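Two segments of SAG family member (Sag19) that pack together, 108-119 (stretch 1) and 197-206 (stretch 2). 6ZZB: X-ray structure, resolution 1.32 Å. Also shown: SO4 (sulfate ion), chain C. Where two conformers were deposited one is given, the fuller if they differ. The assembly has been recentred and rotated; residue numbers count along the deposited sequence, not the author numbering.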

ATOM      1  N   ASN A 108      10.959  -1.770 -17.864  1.00 14.34           N
ATOM      2  CA  ASN A 108      11.717  -0.831 -18.729  1.00 15.37           C
ATOM      3  C   ASN A 108      11.603   0.567 -18.139  1.00 13.20           C
ATOM      4  O   ASN A 108      10.535   1.188 -18.248  1.00 13.94           O
ATOM      5  CB  ASN A 108      11.233  -0.915 -20.169  1.00 16.46           C
ATOM      6  CG  ASN A 108      12.079  -0.107 -21.128  1.00 17.89           C
ATOM      7  OD1 ASN A 108      13.017   0.561 -20.697  1.00 17.25           O
ATOM      8  ND2 ASN A 108      11.744  -0.170 -22.407  1.00 19.58           N
ATOM      9  N   VAL A 109      12.746   1.027 -17.620  1.00 14.17           N
ATOM     10  CA  VAL A 109      12.862   2.407 -17.070  1.00 14.52           C
ATOM     11  C   VAL A 109      12.454   3.457 -18.122  1.00 14.81           C
ATOM     12  O   VAL A 109      12.040   4.549 -17.749  1.00 15.06           O
ATOM     13  CB  VAL A 109      14.276   2.607 -16.512  1.00 15.86           C
ATOM     14  CG1 VAL A 109      15.320   2.752 -17.628  1.00 16.41           C
ATOM     15  CG2 VAL A 109      14.372   3.791 -15.569  1.00 16.07           C
ATOM     16  N   ASP A 110      12.537   3.125 -19.416  1.00 16.71           N
ATOM     17  CA  ASP A 110      12.178   4.064 -20.512  1.00 17.22           C
ATOM     18  C   ASP A 110      10.669   4.279 -20.593  1.00 18.08           C
ATOM     19  O   ASP A 110      10.232   5.300 -21.158  1.00 19.31           O
ATOM     20  CB  ASP A 110      12.739   3.608 -21.867  1.00 17.52           C
ATOM     21  CG  ASP A 110      14.255   3.594 -21.925  1.00 19.21           C
ATOM     22  OD1 ASP A 110      14.892   4.232 -21.068  1.00 20.75           O
ATOM     23  OD2 ASP A 110      14.806   2.912 -22.830  1.00 21.66           O
ATOM     24  N   THR A 111       9.841   3.370 -20.053  1.00 16.27           N
ATOM     25  CA  THR A 111       8.375   3.469 -20.204  1.00 15.95           C
ATOM     26  C   THR A 111       7.623   3.476 -18.854  1.00 13.41           C
ATOM     27  O   THR A 111       6.621   4.167 -18.753  1.00 16.19           O
ATOM     28  CB  THR A 111       7.810   2.346 -21.085  1.00 17.59           C
ATOM     29  OG1 THR A 111       7.961   1.095 -20.405  1.00 19.26           O
ATOM     30  CG2 THR A 111       8.504   2.281 -22.429  1.00 18.70           C
ATOM     31  N   CYS A 112       8.077   2.675 -17.887  1.00 14.74           N
ATOM     32  CA  CYS A 112       7.310   2.375 -16.642  1.00 14.28           C
ATOM     33  C   CYS A 112       5.825   2.351 -16.989  1.00 13.53           C
ATOM     34  O   CYS A 112       5.021   2.999 -16.353  1.00 13.40           O
ATOM     35  CB  CYS A 112       7.622   3.361 -15.523  1.00 15.11           C
ATOM     36  SG  CYS A 112       9.313   3.165 -14.949  1.00 14.40           S
ATOM     37  N   GLU A 113       5.473   1.554 -17.996  1.00 14.86           N
ATOM     38  CA  GLU A 113       4.129   1.710 -18.591  1.00 16.10           C
ATOM     39  C   GLU A 113       3.021   1.094 -17.731  1.00 15.45           C
ATOM     40  O   GLU A 113       1.881   1.536 -17.846  1.00 17.04           O
ATOM     41  CB  GLU A 113       4.080   1.175 -20.014  1.00 18.51           C
ATOM     42  CG  GLU A 113       4.441  -0.266 -20.153  1.00 20.15           C
ATOM     43  CD  GLU A 113       3.382  -1.253 -19.697  1.00 21.59           C
ATOM     44  OE1 GLU A 113       2.180  -0.932 -19.833  1.00 25.88           O
ATOM     45  OE2 GLU A 113       3.753  -2.284 -19.164  1.00 25.14           O
ATOM     46  N   SER A 114       3.378   0.251 -16.761  1.00 14.31           N
ATOM     47  CA  SER A 114       2.345  -0.377 -15.901  0.50 12.45           C
ATOM     48  C   SER A 114       2.159   0.395 -14.586  1.00 12.54           C
ATOM     49  O   SER A 114       1.187   0.118 -13.872  1.00 12.16           O
ATOM     50  CB  SER A 114       2.673  -1.807 -15.674  0.50 10.49           C
ATOM     51  OG  SER A 114       3.987  -1.971 -15.144  0.50  9.27           O
ATOM     52  N   GLY A 115       3.003   1.381 -14.290  1.00 12.21           N
ATOM     53  CA  GLY A 115       2.895   2.046 -12.980  1.00 12.72           C
ATOM     54  C   GLY A 115       1.538   2.656 -12.738  1.00 12.77           C
ATOM     55  O   GLY A 115       0.975   2.541 -11.632  1.00 13.47           O
ATOM     56  N   GLU A 116       0.990   3.344 -13.748  1.00 14.44           N
ATOM     57  CA  GLU A 116      -0.256   4.120 -13.549  1.00 16.48           C
ATOM     58  C   GLU A 116      -1.404   3.197 -13.102  1.00 14.38           C
ATOM     59  O   GLU A 116      -2.191   3.611 -12.267  1.00 15.36           O
ATOM     60  CB  GLU A 116      -0.565   4.875 -14.849  1.00 20.56           C
ATOM     61  CG  GLU A 116      -1.928   5.548 -14.836  1.00 26.52           C
ATOM     62  CD  GLU A 116      -2.034   6.855 -14.080  1.00 34.70           C
ATOM     63  OE1 GLU A 116      -2.713   7.783 -14.618  1.00 41.97           O
ATOM     64  OE2 GLU A 116      -1.448   6.972 -12.976  1.00 38.29           O
ATOM     65  N   GLY A 117      -1.458   1.986 -13.631  1.00 14.22           N
ATOM     66  CA  GLY A 117      -2.528   1.024 -13.322  1.00 13.94           C
ATOM     67  C   GLY A 117      -2.195   0.110 -12.161  1.00 14.23           C
ATOM     68  O   GLY A 117      -2.993  -0.797 -11.903  1.00 14.71           O
ATOM     69  N   ALA A 118      -1.091   0.340 -11.448  1.00 12.43           N
ATOM     70  CA  ALA A 118      -0.676  -0.591 -10.385  1.00 11.95           C
ATOM     71  C   ALA A 118      -1.724  -0.628  -9.266  1.00 11.12           C
ATOM     72  O   ALA A 118      -2.325   0.390  -8.902  1.00 11.70           O
ATOM     73  CB  ALA A 118       0.662  -0.196  -9.847  1.00 11.69           C
ATOM     74  N   ASN A 119      -1.861  -1.807  -8.673  1.00 10.24           N
ATOM     75  CA  ASN A 119      -2.761  -1.998  -7.522  1.00 10.70           C
ATOM     76  C   ASN A 119      -2.264  -3.199  -6.731  1.00 10.37           C
ATOM     77  O   ASN A 119      -1.224  -3.787  -7.060  1.00 10.48           O
ATOM     78  CB  ASN A 119      -4.208  -2.152  -8.012  1.00 12.85           C
ATOM     79  CG  ASN A 119      -4.349  -3.323  -8.952  1.00 13.41           C
ATOM     80  OD1 ASN A 119      -3.791  -4.384  -8.756  1.00 14.67           O
ATOM     81  ND2 ASN A 119      -5.075  -3.114 -10.057  1.00 16.84           N
ATOM     82  N   LYS A 197      12.483   5.295  -8.472  1.00 13.87           N
ATOM     83  CA  LYS A 197      13.058   6.653  -8.370  1.00 16.96           C
ATOM     84  C   LYS A 197      13.434   7.225  -9.733  1.00 17.92           C
ATOM     85  O   LYS A 197      13.669   8.434  -9.783  1.00 22.04           O
ATOM     86  CB  LYS A 197      14.286   6.643  -7.456  1.00 20.30           C
ATOM     87  CG  LYS A 197      15.470   5.826  -7.945  1.00 24.23           C
ATOM     88  CD  LYS A 197      16.674   5.852  -7.014  1.00 28.89           C
ATOM     89  CE  LYS A 197      17.654   4.759  -7.362  1.00 33.62           C
ATOM     90  NZ  LYS A 197      18.776   4.701  -6.400  1.00 37.43           N
ATOM     91  N   ASP A 198      13.464   6.434 -10.798  1.00 15.86           N
ATOM     92  CA  ASP A 198      14.180   6.872 -12.024  1.00 16.28           C
ATOM     93  C   ASP A 198      13.377   6.554 -13.289  1.00 16.19           C
ATOM     94  O   ASP A 198      13.957   6.678 -14.388  1.00 16.42           O
ATOM     95  CB  ASP A 198      15.582   6.283 -12.050  1.00 16.69           C
ATOM     96  CG  ASP A 198      15.631   4.779 -12.131  1.00 17.43           C
ATOM     97  OD1 ASP A 198      14.543   4.147 -11.996  1.00 16.42           O
ATOM     98  OD2 ASP A 198      16.737   4.232 -12.319  1.00 20.36           O
ATOM     99  N   CYS A 199      12.093   6.219 -13.211  1.00 14.26           N
ATOM    100  CA  CYS A 199      11.264   6.105 -14.439  1.00 15.10           C
ATOM    101  C   CYS A 199      11.466   7.353 -15.312  1.00 15.88           C
ATOM    102  O   CYS A 199      11.397   8.492 -14.813  1.00 16.32           O
ATOM    103  CB  CYS A 199       9.792   5.968 -14.099  1.00 13.64           C
ATOM    104  SG  CYS A 199       9.407   4.366 -13.333  1.00 13.56           S
ATOM    105  N   LYS A 200      11.677   7.132 -16.601  1.00 15.21           N
ATOM    106  CA  LYS A 200      11.888   8.243 -17.578  1.00 16.85           C
ATOM    107  C   LYS A 200      10.596   8.641 -18.269  1.00 18.38           C
ATOM    108  O   LYS A 200      10.596   9.642 -19.012  1.00 20.94           O
ATOM    109  CB  LYS A 200      12.914   7.808 -18.617  1.00 17.10           C
ATOM    110  CG  LYS A 200      14.277   7.516 -18.054  1.00 18.53           C
ATOM    111  CD  LYS A 200      15.251   7.152 -19.147  1.00 21.82           C
ATOM    112  CE  LYS A 200      16.596   6.719 -18.633  1.00 24.47           C
ATOM    113  NZ  LYS A 200      17.254   7.822 -17.894  1.00 26.82           N
ATOM    114  N   ALA A 201       9.531   7.873 -18.091  1.00 16.19           N
ATOM    115  CA  ALA A 201       8.179   8.105 -18.606  1.00 16.75           C
ATOM    116  C   ALA A 201       7.229   7.335 -17.692  1.00 17.37           C
ATOM    117  O   ALA A 201       7.741   6.635 -16.785  1.00 17.67           O
ATOM    118  CB  ALA A 201       8.064   7.614 -20.021  1.00 17.85           C
ATOM    119  N   GLY A 202       5.937   7.438 -17.939  1.00 17.98           N
ATOM    120  CA  GLY A 202       4.938   6.722 -17.128  1.00 17.04           C
ATOM    121  C   GLY A 202       4.950   7.176 -15.678  1.00 17.24           C
ATOM    122  O   GLY A 202       5.256   8.342 -15.355  1.00 17.49           O
ATOM    123  N   HIS A 203       4.530   6.280 -14.779  1.00 16.64           N
ATOM    124  CA  HIS A 203       4.425   6.579 -13.338  1.00 15.15           C
ATOM    125  C   HIS A 203       5.429   5.716 -12.589  1.00 13.05           C
ATOM    126  O   HIS A 203       5.472   4.498 -12.779  1.00 13.56           O
ATOM    127  CB  HIS A 203       3.002   6.336 -12.835  1.00 15.63           C
ATOM    128  CG  HIS A 203       2.038   7.430 -13.178  1.00 19.03           C
ATOM    129  ND1 HIS A 203       1.729   7.775 -14.476  1.00 22.99           N
ATOM    130  CD2 HIS A 203       1.366   8.271 -12.384  1.00 20.07           C
ATOM    131  CE1 HIS A 203       0.862   8.766 -14.450  1.00 21.51           C
ATOM    132  NE2 HIS A 203       0.621   9.095 -13.195  1.00 25.94           N
ATOM    133  N   ASP A 204       6.182   6.357 -11.716  1.00 12.32           N
ATOM    134  CA  ASP A 204       6.848   5.646 -10.606  1.00 11.63           C
ATOM    135  C   ASP A 204       5.763   5.060  -9.696  1.00 11.31           C
ATOM    136  O   ASP A 204       4.603   5.491  -9.716  1.00 11.48           O
ATOM    137  CB  ASP A 204       7.790   6.570  -9.846  1.00 12.07           C
ATOM    138  CG  ASP A 204       9.047   6.927 -10.603  1.00 12.24           C
ATOM    139  OD1 ASP A 204       9.848   6.038 -10.873  1.00 12.12           O
ATOM    140  OD2 ASP A 204       9.195   8.163 -10.928  1.00 15.40           O
ATOM    141  N   VAL A 205       6.180   4.123  -8.868  1.00 10.12           N
ATOM    142  CA  VAL A 205       5.262   3.451  -7.910  1.00  9.93           C
ATOM    143  C   VAL A 205       5.874   3.466  -6.510  1.00  8.83           C
ATOM    144  O   VAL A 205       7.022   3.038  -6.342  1.00  9.75           O
ATOM    145  CB  VAL A 205       4.948   2.009  -8.328  1.00  9.46           C
ATOM    146  CG1 VAL A 205       4.062   1.289  -7.327  1.00 10.45           C
ATOM    147  CG2 VAL A 205       4.264   2.009  -9.696  1.00  9.95           C
ATOM    148  N   LEU A 206       5.081   3.874  -5.529  1.00  8.75           N
ATOM    149  CA  LEU A 206       5.316   3.639  -4.092  1.00  9.10           C
ATOM    150  C   LEU A 206       4.549   2.405  -3.686  1.00  8.74           C
ATOM    151  O   LEU A 206       3.322   2.339  -3.926  1.00  9.02           O
ATOM    152  CB  LEU A 206       4.852   4.854  -3.301  1.00  9.76           C
ATOM    153  CG  LEU A 206       4.794   4.681  -1.783  1.00 10.28           C
ATOM    154  CD1 LEU A 206       6.169   4.469  -1.190  1.00  9.82           C
ATOM    155  CD2 LEU A 206       4.148   5.891  -1.157  1.00 10.56           C
TER
HETATM  156  S   SO4 C 302       0.935   6.775 -17.909  1.00 46.60           S
HETATM  157  O1  SO4 C 302       1.274   5.379 -18.101  1.00 41.86           O
HETATM  158  O2  SO4 C 302      -0.439   6.873 -17.467  1.00 49.03           O
HETATM  159  O3  SO4 C 302       1.097   7.485 -19.158  1.00 47.80           O
HETATM  160  O4  SO4 C 302       1.804   7.363 -16.915  1.00 39.87           O
HETATM  161  O   HOH W   1       2.574   4.237 -16.025  1.00 16.78           O

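The residues that touch are at least 87 positions apart in the chain, yet the two segments bury 599 Å² between them. Three residues cover the most surface: His203, Val109 and Cys112.

Cys112 supplies the covalent link. Its SG lies 2.0 Å from SG of Cys199, and the disulfide has a chi3 of -85°, close to the relaxed value. Both cysteines use the m rotamer. The CA-to-CB bond of Cys112 points toward the other segment, while that of Cys199 runs sideways. Cys112 CB also packs 3.5 Å from Ala201 O and 3.7 Å from His203 O. The backbone at Cys112 has positive phi and opens a type I turn that ends at Gly115. The turn bond, from Gly115 N to Cys112 O at 3.3 Å, is weak.

Val109 anchors the other end of the contact. Its carbonyl O accepts the one direct hydrogen bond between the segments, from Lys200 N at 2.8 Å. The angle at the hydrogen is 168°, so the bond is nearly straight. The Val109 side chain, in the p rotamer, places CG2 3.1 Å from Asp198 O and 3.6 Å from Asp198 OD1. Val109 CG1 approaches Lys200 CE at 4.3 Å. Next to it, Asp110 meets the aliphatic part of the lysine, with OD1 3.5 Å from Lys200 CD. Asp110 is itself held by a bond from its N to Asn108 OD1, 2.9 Å long.

His203 begins the strand of the second segment, and its side chain starts toward the first. Glu116 covers one face of the ring. Glu116 CB lies 4.1 Å from the ring centroid, 28° off the normal, which makes a CH-pi contact. Glu116 OE2 comes within 3.0 Å of His203 NE2, but over the face, and the poor angle rules out a hydrogen bond. The ring instead donates from His203 ND1 to O4 of the sulfate at 2.5 Å, a very short bond near the ring plane. The sulfate probably comes from the crystallisation liquor.

Water 1 ties this corner together. Water 1 lies 2.8 Å from Cys112 O and 2.7 Å from sulfate O1, both acceptors. It accepts from Glu116 N at 2.9 Å and from His203 N at 3.1 Å. The two backbones are thus joined through water here.

Two glycines allow the close approach. At Gly115, an ideal CB would lie 2.0 Å from His203 O, a clash. Its CA instead makes a nearly straight CA-H...O contact with His203 O at 3.6 Å. At Gly202, an ideal CB would fall 2.4 Å from both Thr111 O and Cys112 O. Positive phi also favours glycine there. Gly202 CA makes a CA-H...O contact with Thr111 O at 3.5 Å. Beyond Gly115, Val205 CG2 packs against Gly115 CA at 3.6 Å and Ala118 CB at 4.2 Å.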